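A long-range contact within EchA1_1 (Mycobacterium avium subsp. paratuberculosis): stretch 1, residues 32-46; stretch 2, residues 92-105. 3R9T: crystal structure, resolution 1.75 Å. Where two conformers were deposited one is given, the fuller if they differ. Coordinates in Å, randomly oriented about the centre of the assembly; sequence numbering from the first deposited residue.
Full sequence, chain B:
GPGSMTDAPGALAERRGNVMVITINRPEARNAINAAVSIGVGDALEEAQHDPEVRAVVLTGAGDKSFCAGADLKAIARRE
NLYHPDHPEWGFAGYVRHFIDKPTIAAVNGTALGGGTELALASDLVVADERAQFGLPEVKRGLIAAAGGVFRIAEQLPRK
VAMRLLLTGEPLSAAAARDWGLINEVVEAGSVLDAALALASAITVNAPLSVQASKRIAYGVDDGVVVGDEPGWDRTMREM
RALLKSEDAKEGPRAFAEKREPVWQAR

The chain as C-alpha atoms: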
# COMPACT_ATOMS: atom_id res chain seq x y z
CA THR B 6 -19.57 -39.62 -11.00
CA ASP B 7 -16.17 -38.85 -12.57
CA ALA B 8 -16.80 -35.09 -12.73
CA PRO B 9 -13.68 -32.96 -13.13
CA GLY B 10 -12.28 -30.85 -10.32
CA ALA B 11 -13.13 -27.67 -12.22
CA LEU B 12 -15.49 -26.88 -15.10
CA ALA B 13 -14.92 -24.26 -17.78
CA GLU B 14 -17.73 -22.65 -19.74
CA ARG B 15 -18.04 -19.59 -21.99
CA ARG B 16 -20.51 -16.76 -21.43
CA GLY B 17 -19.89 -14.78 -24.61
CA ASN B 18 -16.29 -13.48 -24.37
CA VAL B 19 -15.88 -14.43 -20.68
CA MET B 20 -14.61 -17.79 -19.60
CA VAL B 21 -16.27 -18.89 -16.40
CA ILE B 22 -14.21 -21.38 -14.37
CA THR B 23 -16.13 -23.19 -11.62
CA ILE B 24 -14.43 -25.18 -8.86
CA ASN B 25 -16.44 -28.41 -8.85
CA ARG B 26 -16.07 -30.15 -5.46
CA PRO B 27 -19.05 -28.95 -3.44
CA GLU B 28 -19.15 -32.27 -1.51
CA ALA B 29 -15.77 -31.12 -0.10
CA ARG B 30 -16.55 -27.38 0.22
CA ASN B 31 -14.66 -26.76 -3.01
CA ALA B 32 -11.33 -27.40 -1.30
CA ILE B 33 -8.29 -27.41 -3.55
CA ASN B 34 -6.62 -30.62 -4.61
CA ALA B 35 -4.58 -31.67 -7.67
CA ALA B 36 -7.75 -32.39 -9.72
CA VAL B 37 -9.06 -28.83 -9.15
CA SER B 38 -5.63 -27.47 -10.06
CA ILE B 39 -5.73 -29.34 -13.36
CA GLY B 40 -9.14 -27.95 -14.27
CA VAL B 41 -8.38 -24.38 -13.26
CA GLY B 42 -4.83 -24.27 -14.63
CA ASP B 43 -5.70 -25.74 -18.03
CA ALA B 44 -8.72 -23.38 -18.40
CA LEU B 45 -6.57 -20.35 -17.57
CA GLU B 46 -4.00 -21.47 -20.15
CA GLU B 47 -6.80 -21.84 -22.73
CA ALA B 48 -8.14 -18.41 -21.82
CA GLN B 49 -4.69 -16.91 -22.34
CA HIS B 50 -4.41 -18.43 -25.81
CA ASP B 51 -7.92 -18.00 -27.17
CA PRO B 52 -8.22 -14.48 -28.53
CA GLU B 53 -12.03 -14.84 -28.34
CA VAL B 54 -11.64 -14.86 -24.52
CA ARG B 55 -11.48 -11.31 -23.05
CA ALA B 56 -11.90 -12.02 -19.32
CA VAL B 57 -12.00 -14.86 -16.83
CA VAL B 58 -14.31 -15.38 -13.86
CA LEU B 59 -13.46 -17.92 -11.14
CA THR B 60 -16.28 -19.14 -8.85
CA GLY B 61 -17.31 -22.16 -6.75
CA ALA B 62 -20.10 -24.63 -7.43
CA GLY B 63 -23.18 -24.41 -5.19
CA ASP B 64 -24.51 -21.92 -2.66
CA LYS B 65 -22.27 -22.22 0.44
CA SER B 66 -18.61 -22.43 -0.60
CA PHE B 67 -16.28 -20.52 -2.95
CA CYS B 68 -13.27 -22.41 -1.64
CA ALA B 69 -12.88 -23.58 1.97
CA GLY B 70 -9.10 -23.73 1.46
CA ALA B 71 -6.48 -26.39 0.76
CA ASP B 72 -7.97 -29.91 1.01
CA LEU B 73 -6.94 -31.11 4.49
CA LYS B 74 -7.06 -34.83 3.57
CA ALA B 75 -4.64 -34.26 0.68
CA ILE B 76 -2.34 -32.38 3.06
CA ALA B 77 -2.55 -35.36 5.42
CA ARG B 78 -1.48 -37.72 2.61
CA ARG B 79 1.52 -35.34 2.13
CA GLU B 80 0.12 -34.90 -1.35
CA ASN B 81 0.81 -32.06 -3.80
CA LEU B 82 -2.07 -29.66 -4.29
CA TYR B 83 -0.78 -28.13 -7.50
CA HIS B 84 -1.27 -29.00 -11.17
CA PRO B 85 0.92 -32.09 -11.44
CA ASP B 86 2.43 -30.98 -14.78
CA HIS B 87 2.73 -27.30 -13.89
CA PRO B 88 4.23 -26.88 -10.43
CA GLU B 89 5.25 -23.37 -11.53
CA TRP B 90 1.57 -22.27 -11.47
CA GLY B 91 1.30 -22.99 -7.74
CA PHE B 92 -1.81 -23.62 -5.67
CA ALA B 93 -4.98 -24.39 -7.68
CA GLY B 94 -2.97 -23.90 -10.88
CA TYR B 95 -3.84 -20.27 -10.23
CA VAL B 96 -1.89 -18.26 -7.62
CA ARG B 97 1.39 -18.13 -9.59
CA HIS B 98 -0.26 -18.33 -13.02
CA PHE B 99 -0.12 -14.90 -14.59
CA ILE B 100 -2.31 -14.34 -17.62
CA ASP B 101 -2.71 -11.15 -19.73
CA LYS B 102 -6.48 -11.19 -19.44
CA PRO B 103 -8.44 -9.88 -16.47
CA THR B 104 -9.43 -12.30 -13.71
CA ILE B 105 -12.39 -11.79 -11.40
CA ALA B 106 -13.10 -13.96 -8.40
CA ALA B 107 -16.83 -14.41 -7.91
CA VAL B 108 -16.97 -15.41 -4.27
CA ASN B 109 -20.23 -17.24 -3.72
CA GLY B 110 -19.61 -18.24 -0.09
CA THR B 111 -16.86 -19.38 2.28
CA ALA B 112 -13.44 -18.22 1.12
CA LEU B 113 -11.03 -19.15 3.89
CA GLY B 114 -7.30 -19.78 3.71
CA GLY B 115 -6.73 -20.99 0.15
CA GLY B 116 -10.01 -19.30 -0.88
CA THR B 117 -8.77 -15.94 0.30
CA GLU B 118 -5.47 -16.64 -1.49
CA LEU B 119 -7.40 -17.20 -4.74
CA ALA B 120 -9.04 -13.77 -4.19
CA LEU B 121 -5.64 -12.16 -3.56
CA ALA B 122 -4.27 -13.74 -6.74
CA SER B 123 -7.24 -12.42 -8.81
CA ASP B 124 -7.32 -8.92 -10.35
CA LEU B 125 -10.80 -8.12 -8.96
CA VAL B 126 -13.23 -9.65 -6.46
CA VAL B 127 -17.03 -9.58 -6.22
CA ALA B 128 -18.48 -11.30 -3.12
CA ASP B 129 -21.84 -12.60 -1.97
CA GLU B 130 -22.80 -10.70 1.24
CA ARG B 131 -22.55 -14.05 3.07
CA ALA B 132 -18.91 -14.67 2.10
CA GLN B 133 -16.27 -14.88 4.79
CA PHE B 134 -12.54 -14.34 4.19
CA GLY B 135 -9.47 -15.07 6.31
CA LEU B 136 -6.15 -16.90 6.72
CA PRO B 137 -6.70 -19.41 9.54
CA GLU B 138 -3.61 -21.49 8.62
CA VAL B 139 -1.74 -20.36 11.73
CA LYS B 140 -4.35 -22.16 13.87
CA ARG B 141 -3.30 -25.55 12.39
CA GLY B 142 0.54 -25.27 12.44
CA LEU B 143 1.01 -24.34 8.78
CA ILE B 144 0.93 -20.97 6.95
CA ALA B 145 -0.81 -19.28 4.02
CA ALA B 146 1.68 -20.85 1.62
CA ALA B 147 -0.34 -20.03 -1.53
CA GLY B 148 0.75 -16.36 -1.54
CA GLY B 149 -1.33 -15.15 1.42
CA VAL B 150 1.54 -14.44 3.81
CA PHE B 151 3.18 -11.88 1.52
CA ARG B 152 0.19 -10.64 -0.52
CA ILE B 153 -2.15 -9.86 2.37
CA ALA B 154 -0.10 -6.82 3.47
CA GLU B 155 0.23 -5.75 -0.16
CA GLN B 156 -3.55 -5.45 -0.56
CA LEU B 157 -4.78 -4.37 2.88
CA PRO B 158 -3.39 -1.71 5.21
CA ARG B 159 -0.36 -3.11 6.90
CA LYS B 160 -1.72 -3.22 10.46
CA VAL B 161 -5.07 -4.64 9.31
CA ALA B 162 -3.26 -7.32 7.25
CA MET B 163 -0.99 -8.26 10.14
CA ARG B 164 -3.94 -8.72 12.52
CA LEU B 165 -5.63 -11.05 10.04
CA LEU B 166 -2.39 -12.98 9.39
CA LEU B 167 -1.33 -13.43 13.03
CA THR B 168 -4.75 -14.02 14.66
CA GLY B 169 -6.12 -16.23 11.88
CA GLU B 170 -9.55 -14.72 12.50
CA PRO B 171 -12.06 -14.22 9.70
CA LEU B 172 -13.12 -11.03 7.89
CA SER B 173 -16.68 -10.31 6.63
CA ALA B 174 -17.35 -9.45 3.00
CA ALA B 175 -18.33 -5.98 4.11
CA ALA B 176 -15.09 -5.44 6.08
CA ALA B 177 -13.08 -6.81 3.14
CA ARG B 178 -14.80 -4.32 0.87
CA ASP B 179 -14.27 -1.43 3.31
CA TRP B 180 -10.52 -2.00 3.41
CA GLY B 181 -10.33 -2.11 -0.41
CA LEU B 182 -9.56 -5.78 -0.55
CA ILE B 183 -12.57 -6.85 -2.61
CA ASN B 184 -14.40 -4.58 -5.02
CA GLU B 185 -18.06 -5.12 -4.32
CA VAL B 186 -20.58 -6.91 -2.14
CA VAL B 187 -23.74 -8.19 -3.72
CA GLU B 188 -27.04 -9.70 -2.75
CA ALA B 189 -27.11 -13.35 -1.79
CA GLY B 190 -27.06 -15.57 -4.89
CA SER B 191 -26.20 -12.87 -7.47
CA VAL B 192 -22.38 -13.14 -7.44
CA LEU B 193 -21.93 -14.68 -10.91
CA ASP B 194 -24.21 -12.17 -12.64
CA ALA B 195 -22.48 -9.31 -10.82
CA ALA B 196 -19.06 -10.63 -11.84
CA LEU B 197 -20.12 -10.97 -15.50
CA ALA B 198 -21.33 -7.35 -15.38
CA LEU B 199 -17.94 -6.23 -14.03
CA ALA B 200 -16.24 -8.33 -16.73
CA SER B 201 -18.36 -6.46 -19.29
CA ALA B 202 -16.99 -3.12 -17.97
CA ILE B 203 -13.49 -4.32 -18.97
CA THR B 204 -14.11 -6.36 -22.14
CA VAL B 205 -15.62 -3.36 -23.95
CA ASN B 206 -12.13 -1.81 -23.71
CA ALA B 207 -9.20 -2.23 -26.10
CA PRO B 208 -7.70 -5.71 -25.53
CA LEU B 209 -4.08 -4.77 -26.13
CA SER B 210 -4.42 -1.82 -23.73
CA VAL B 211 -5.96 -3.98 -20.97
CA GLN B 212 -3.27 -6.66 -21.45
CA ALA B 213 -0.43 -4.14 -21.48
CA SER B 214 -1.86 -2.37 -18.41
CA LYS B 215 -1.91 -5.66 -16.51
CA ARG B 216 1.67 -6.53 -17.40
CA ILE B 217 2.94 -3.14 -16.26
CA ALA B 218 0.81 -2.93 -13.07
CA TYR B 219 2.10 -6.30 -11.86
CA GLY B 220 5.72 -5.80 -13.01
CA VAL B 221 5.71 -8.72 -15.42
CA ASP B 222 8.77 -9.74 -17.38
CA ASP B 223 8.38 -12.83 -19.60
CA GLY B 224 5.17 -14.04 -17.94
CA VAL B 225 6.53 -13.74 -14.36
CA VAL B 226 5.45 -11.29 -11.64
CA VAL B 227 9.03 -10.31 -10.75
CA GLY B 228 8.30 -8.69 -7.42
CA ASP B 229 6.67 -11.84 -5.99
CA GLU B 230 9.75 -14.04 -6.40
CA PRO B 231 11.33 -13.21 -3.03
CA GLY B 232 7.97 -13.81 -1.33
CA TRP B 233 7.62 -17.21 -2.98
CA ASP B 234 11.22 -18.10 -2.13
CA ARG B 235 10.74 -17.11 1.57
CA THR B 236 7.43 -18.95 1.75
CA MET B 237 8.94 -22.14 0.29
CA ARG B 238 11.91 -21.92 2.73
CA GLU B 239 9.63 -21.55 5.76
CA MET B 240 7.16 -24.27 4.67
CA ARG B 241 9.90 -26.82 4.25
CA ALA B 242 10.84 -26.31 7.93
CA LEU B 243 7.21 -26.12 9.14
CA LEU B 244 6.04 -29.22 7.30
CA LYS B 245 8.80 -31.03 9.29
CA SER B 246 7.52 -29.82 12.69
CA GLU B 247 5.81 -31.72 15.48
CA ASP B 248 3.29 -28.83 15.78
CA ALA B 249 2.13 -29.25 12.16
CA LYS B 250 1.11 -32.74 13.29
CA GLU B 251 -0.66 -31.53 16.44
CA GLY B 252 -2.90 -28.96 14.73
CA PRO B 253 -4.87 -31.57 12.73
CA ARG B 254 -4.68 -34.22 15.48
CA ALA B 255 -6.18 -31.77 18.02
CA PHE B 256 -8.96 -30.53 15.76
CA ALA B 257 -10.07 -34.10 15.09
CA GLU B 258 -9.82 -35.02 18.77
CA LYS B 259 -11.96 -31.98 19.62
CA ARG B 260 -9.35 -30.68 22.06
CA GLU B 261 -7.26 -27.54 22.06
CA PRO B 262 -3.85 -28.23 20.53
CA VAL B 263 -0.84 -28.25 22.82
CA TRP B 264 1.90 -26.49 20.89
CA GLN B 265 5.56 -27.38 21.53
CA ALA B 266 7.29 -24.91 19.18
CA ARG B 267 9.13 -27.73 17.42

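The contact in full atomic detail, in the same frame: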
# COMPACT_ATOMS: atom_id res chain seq x y z
N ALA B 32 -12.73 -27.42 -1.71
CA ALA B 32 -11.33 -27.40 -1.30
C ALA B 32 -10.42 -27.78 -2.46
O ALA B 32 -10.79 -28.57 -3.34
CB ALA B 32 -11.11 -28.34 -0.10
N ILE B 33 -9.23 -27.20 -2.46
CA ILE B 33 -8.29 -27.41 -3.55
C ILE B 33 -7.50 -28.69 -3.39
O ILE B 33 -6.85 -28.92 -2.37
CB ILE B 33 -7.27 -26.27 -3.66
CG1 ILE B 33 -7.99 -24.93 -3.81
CG2 ILE B 33 -6.35 -26.48 -4.87
CD1 ILE B 33 -8.98 -24.88 -4.99
N ASN B 34 -7.55 -29.51 -4.44
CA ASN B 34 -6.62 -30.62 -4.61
C ASN B 34 -6.04 -30.60 -6.03
O ASN B 34 -6.37 -29.71 -6.85
CB ASN B 34 -7.32 -31.95 -4.32
CG ASN B 34 -8.41 -32.29 -5.33
OD1 ASN B 34 -8.56 -31.60 -6.34
ND2 ASN B 34 -9.17 -33.34 -5.06
N ALA B 35 -5.20 -31.58 -6.34
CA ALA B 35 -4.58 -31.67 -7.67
C ALA B 35 -5.58 -31.68 -8.85
O ALA B 35 -5.30 -31.11 -9.89
CB ALA B 35 -3.66 -32.89 -7.75
N ALA B 36 -6.72 -32.34 -8.68
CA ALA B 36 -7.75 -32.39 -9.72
C ALA B 36 -8.35 -30.99 -10.03
O ALA B 36 -8.57 -30.64 -11.19
CB ALA B 36 -8.86 -33.37 -9.33
N VAL B 37 -8.59 -30.21 -8.98
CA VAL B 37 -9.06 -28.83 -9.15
C VAL B 37 -7.98 -28.02 -9.86
O VAL B 37 -8.26 -27.27 -10.79
CB VAL B 37 -9.41 -28.18 -7.80
CG1 VAL B 37 -9.80 -26.69 -7.99
CG2 VAL B 37 -10.53 -28.96 -7.06
N SER B 38 -6.73 -28.21 -9.45
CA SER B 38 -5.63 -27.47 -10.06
C SER B 38 -5.49 -27.75 -11.55
O SER B 38 -5.15 -26.86 -12.32
CB SER B 38 -4.31 -27.76 -9.33
OG SER B 38 -4.41 -27.42 -7.97
N ILE B 39 -5.76 -28.98 -11.95
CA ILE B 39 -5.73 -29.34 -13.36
C ILE B 39 -6.80 -28.60 -14.15
O ILE B 39 -6.52 -28.02 -15.20
CB ILE B 39 -5.91 -30.86 -13.54
CG1 ILE B 39 -4.62 -31.56 -13.12
CG2 ILE B 39 -6.25 -31.21 -14.99
CD1 ILE B 39 -4.78 -33.07 -12.87
N GLY B 40 -8.01 -28.61 -13.62
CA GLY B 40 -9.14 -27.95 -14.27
C GLY B 40 -8.96 -26.45 -14.39
O GLY B 40 -9.20 -25.87 -15.44
N VAL B 41 -8.54 -25.83 -13.30
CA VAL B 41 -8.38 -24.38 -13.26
C VAL B 41 -7.19 -23.93 -14.12
O VAL B 41 -7.30 -23.02 -14.96
CB VAL B 41 -8.27 -23.89 -11.80
CG1 VAL B 41 -7.81 -22.42 -11.76
CG2 VAL B 41 -9.60 -24.11 -11.03
N GLY B 42 -6.05 -24.59 -13.92
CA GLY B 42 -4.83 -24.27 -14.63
C GLY B 42 -4.97 -24.44 -16.13
O GLY B 42 -4.58 -23.56 -16.89
N ASP B 43 -5.52 -25.55 -16.59
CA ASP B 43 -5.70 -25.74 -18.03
C ASP B 43 -6.65 -24.69 -18.65
O ASP B 43 -6.39 -24.18 -19.74
CB ASP B 43 -6.19 -27.16 -18.35
CG ASP B 43 -5.15 -28.24 -18.04
OD1 ASP B 43 -3.97 -27.92 -17.75
OD2 ASP B 43 -5.53 -29.43 -18.09
N ALA B 44 -7.73 -24.37 -17.93
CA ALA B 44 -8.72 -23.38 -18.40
C ALA B 44 -8.09 -21.99 -18.49
O ALA B 44 -8.31 -21.26 -19.46
CB ALA B 44 -9.93 -23.36 -17.47
N LEU B 45 -7.31 -21.61 -17.49
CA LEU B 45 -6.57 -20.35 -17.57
C LEU B 45 -5.63 -20.31 -18.77
O LEU B 45 -5.52 -19.28 -19.45
CB LEU B 45 -5.74 -20.12 -16.32
CG LEU B 45 -6.37 -19.49 -15.09
CD1 LEU B 45 -5.26 -19.31 -14.05
CD2 LEU B 45 -7.04 -18.15 -15.41
N GLU B 46 -4.93 -21.41 -19.02
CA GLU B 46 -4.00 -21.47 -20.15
C GLU B 46 -4.76 -21.31 -21.47
O GLU B 46 -4.31 -20.62 -22.38
CB GLU B 46 -3.17 -22.78 -20.07
CG GLU B 46 -2.40 -23.20 -21.32
CD GLU B 46 -1.75 -24.58 -21.17
OE1 GLU B 46 -0.50 -24.67 -21.27
OE2 GLU B 46 -2.48 -25.58 -20.95
N PHE B 92 -0.55 -23.17 -6.25
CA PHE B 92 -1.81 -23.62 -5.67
C PHE B 92 -2.98 -23.37 -6.61
O PHE B 92 -3.12 -22.28 -7.15
CB PHE B 92 -1.99 -22.85 -4.37
CG PHE B 92 -3.20 -23.24 -3.57
CD1 PHE B 92 -3.14 -24.32 -2.69
CD2 PHE B 92 -4.33 -22.44 -3.57
CE1 PHE B 92 -4.22 -24.63 -1.90
CE2 PHE B 92 -5.41 -22.74 -2.78
CZ PHE B 92 -5.35 -23.86 -1.94
N ALA B 93 -3.77 -24.42 -6.84
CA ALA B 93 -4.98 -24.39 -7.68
C ALA B 93 -4.67 -24.16 -9.16
O ALA B 93 -5.57 -23.88 -9.94
CB ALA B 93 -6.02 -23.34 -7.15
N GLY B 94 -3.40 -24.28 -9.54
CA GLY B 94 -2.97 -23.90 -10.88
C GLY B 94 -3.22 -22.44 -11.18
O GLY B 94 -3.32 -22.07 -12.34
N TYR B 95 -3.27 -21.62 -10.14
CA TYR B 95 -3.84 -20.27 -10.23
C TYR B 95 -3.00 -19.15 -9.61
O TYR B 95 -2.85 -18.10 -10.22
CB TYR B 95 -5.23 -20.26 -9.56
CG TYR B 95 -6.08 -19.02 -9.81
CD1 TYR B 95 -6.90 -18.93 -10.92
CD2 TYR B 95 -6.11 -17.96 -8.90
CE1 TYR B 95 -7.70 -17.84 -11.16
CE2 TYR B 95 -6.89 -16.83 -9.14
CZ TYR B 95 -7.73 -16.80 -10.26
OH TYR B 95 -8.52 -15.71 -10.55
N VAL B 96 -2.47 -19.37 -8.40
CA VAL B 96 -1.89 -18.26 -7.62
C VAL B 96 -0.54 -17.74 -8.10
O VAL B 96 -0.13 -16.63 -7.74
CB VAL B 96 -1.81 -18.56 -6.11
CG1 VAL B 96 -3.18 -18.88 -5.54
CG2 VAL B 96 -0.77 -19.65 -5.80
N ARG B 97 0.16 -18.55 -8.91
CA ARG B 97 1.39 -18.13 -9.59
C ARG B 97 1.25 -18.38 -11.09
O ARG B 97 2.19 -18.81 -11.74
CB ARG B 97 2.58 -18.92 -9.03
CG ARG B 97 3.92 -18.30 -9.24
CD ARG B 97 4.94 -19.11 -8.41
NE ARG B 97 6.29 -18.58 -8.45
CZ ARG B 97 7.34 -19.17 -7.88
NH1 ARG B 97 7.20 -20.33 -7.23
NH2 ARG B 97 8.54 -18.62 -7.97
N HIS B 98 0.06 -18.11 -11.62
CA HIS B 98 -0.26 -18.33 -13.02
C HIS B 98 -0.74 -17.03 -13.65
O HIS B 98 -1.93 -16.82 -13.86
CB HIS B 98 -1.35 -19.39 -13.12
CG HIS B 98 -1.58 -19.93 -14.49
ND1 HIS B 98 -2.35 -21.05 -14.71
CD2 HIS B 98 -1.14 -19.52 -15.71
CE1 HIS B 98 -2.38 -21.31 -16.01
NE2 HIS B 98 -1.66 -20.40 -16.63
N PHE B 99 0.20 -16.16 -13.97
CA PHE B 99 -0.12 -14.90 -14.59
C PHE B 99 -0.63 -15.12 -16.00
O PHE B 99 -0.00 -15.82 -16.82
CB PHE B 99 1.10 -13.97 -14.65
CG PHE B 99 0.79 -12.65 -15.31
CD1 PHE B 99 0.23 -11.62 -14.57
CD2 PHE B 99 0.96 -12.48 -16.68
CE1 PHE B 99 -0.12 -10.41 -15.17
CE2 PHE B 99 0.63 -11.27 -17.30
CZ PHE B 99 0.10 -10.24 -16.54
N ILE B 100 -1.78 -14.50 -16.27
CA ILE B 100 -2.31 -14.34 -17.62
C ILE B 100 -2.60 -12.86 -17.89
O ILE B 100 -2.89 -12.09 -16.98
CB ILE B 100 -3.55 -15.23 -17.90
CG1 ILE B 100 -4.79 -14.77 -17.12
CG2 ILE B 100 -3.20 -16.71 -17.66
CD1 ILE B 100 -6.09 -15.39 -17.66
N ASP B 101 -2.51 -12.49 -19.17
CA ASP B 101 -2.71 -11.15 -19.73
C ASP B 101 -4.13 -10.62 -19.61
O ASP B 101 -4.39 -9.40 -19.78
CB ASP B 101 -2.43 -11.21 -21.23
CG ASP B 101 -0.96 -11.36 -21.56
OD1 ASP B 101 -0.12 -10.91 -20.76
OD2 ASP B 101 -0.66 -11.92 -22.63
N LYS B 102 -5.07 -11.54 -19.44
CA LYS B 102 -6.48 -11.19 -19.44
C LYS B 102 -6.99 -11.02 -18.01
O LYS B 102 -6.52 -11.70 -17.10
CB LYS B 102 -7.26 -12.25 -20.18
CG LYS B 102 -6.49 -12.76 -21.41
CD LYS B 102 -7.27 -12.73 -22.66
CE LYS B 102 -6.45 -13.25 -23.85
NZ LYS B 102 -7.21 -14.24 -24.63
N PRO B 103 -7.93 -10.11 -17.81
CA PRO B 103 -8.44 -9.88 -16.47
C PRO B 103 -9.10 -11.10 -15.84
O PRO B 103 -9.83 -11.85 -16.52
CB PRO B 103 -9.47 -8.75 -16.67
CG PRO B 103 -9.87 -8.86 -18.12
CD PRO B 103 -8.61 -9.25 -18.80
N THR B 104 -8.83 -11.27 -14.54
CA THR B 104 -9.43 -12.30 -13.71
C THR B 104 -10.26 -11.71 -12.58
O THR B 104 -9.84 -10.78 -11.92
CB THR B 104 -8.36 -13.25 -13.12
OG1 THR B 104 -7.44 -12.50 -12.32
CG2 THR B 104 -7.60 -13.99 -14.27
N ILE B 105 -11.46 -12.25 -12.39
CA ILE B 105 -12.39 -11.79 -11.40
C ILE B 105 -12.82 -12.99 -10.60
O ILE B 105 -13.37 -13.94 -11.16
CB ILE B 105 -13.63 -11.18 -12.07
CG1 ILE B 105 -13.24 -10.06 -13.04
CG2 ILE B 105 -14.67 -10.75 -10.99
CD1 ILE B 105 -14.41 -9.63 -13.96

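Leu-45 forms the apolar centre of the contact. It points toward the second stretch in an m,t rotamer: CD1 of Leu-45 is the nearer methyl to Tyr-95 CD1 (3.6 Å) and lies 3.5 Å from His-98 ND1, while Leu-45 CD2 reaches Ile-100 CD1 at 3.7 Å. A branched leucine suits this position, since one side chain fills the space between two aromatic residues and an isoleucine. One helical turn earlier, Val-41 continues the apolar strip, with Val-41 CG1 3.7 Å from Tyr-95 CD1. Val-41 CG1 also lies 3.2 Å from Ala-93 O. Before the helix begins, Ile-33 packs against Phe-92: its CG1 is 3.4 Å from Phe-92 CZ, and its CG2 lies over one face of the ring in a CH-pi contact, 4.2 Å from the centroid. Ile-33 CG2 also meets Ala-93 CB at 3.9 Å.

Between these side chains the backbones come very close, Ser-38 CA to Ala-93 CA measuring 3.9 Å and Gly-42 CA to Gly-94 CA 4.2 Å. At Gly-94 the approach leaves no room for a side chain: a CB would clash with Ser-38 O and Gly-42 CA, and its positive phi also favours glycine. A CB on Gly-42 would run into Ser-38 O within its own helix. Two CA-H...O contacts line this close approach, Ser-38 CA to Ala-93 O (3.6 Å) and Gly-42 CA to Gly-94 O (3.5 Å).

No clear hydrogen bond crosses the contact. Ser-38 OG, Tyr-95 OH and Thr-104 OG1 are hydrogen-bonded elsewhere in the structure, while Asn-34 and His-98 bond within their own stretches. Asn-34 caps the helix, its OD1 accepting from Val-37 N at 3.0 Å. His-98 ND1 donates to Gly-94 O at 2.8 Å, tying the loop back on itself and placing the imidazole edge beside the helix, where His-98 CE1 is 3.3 Å from Gly-42 O. At the margin, the partly exposed Glu-46 leads its carboxylate away. The contact buries 566 Å², both sides summed.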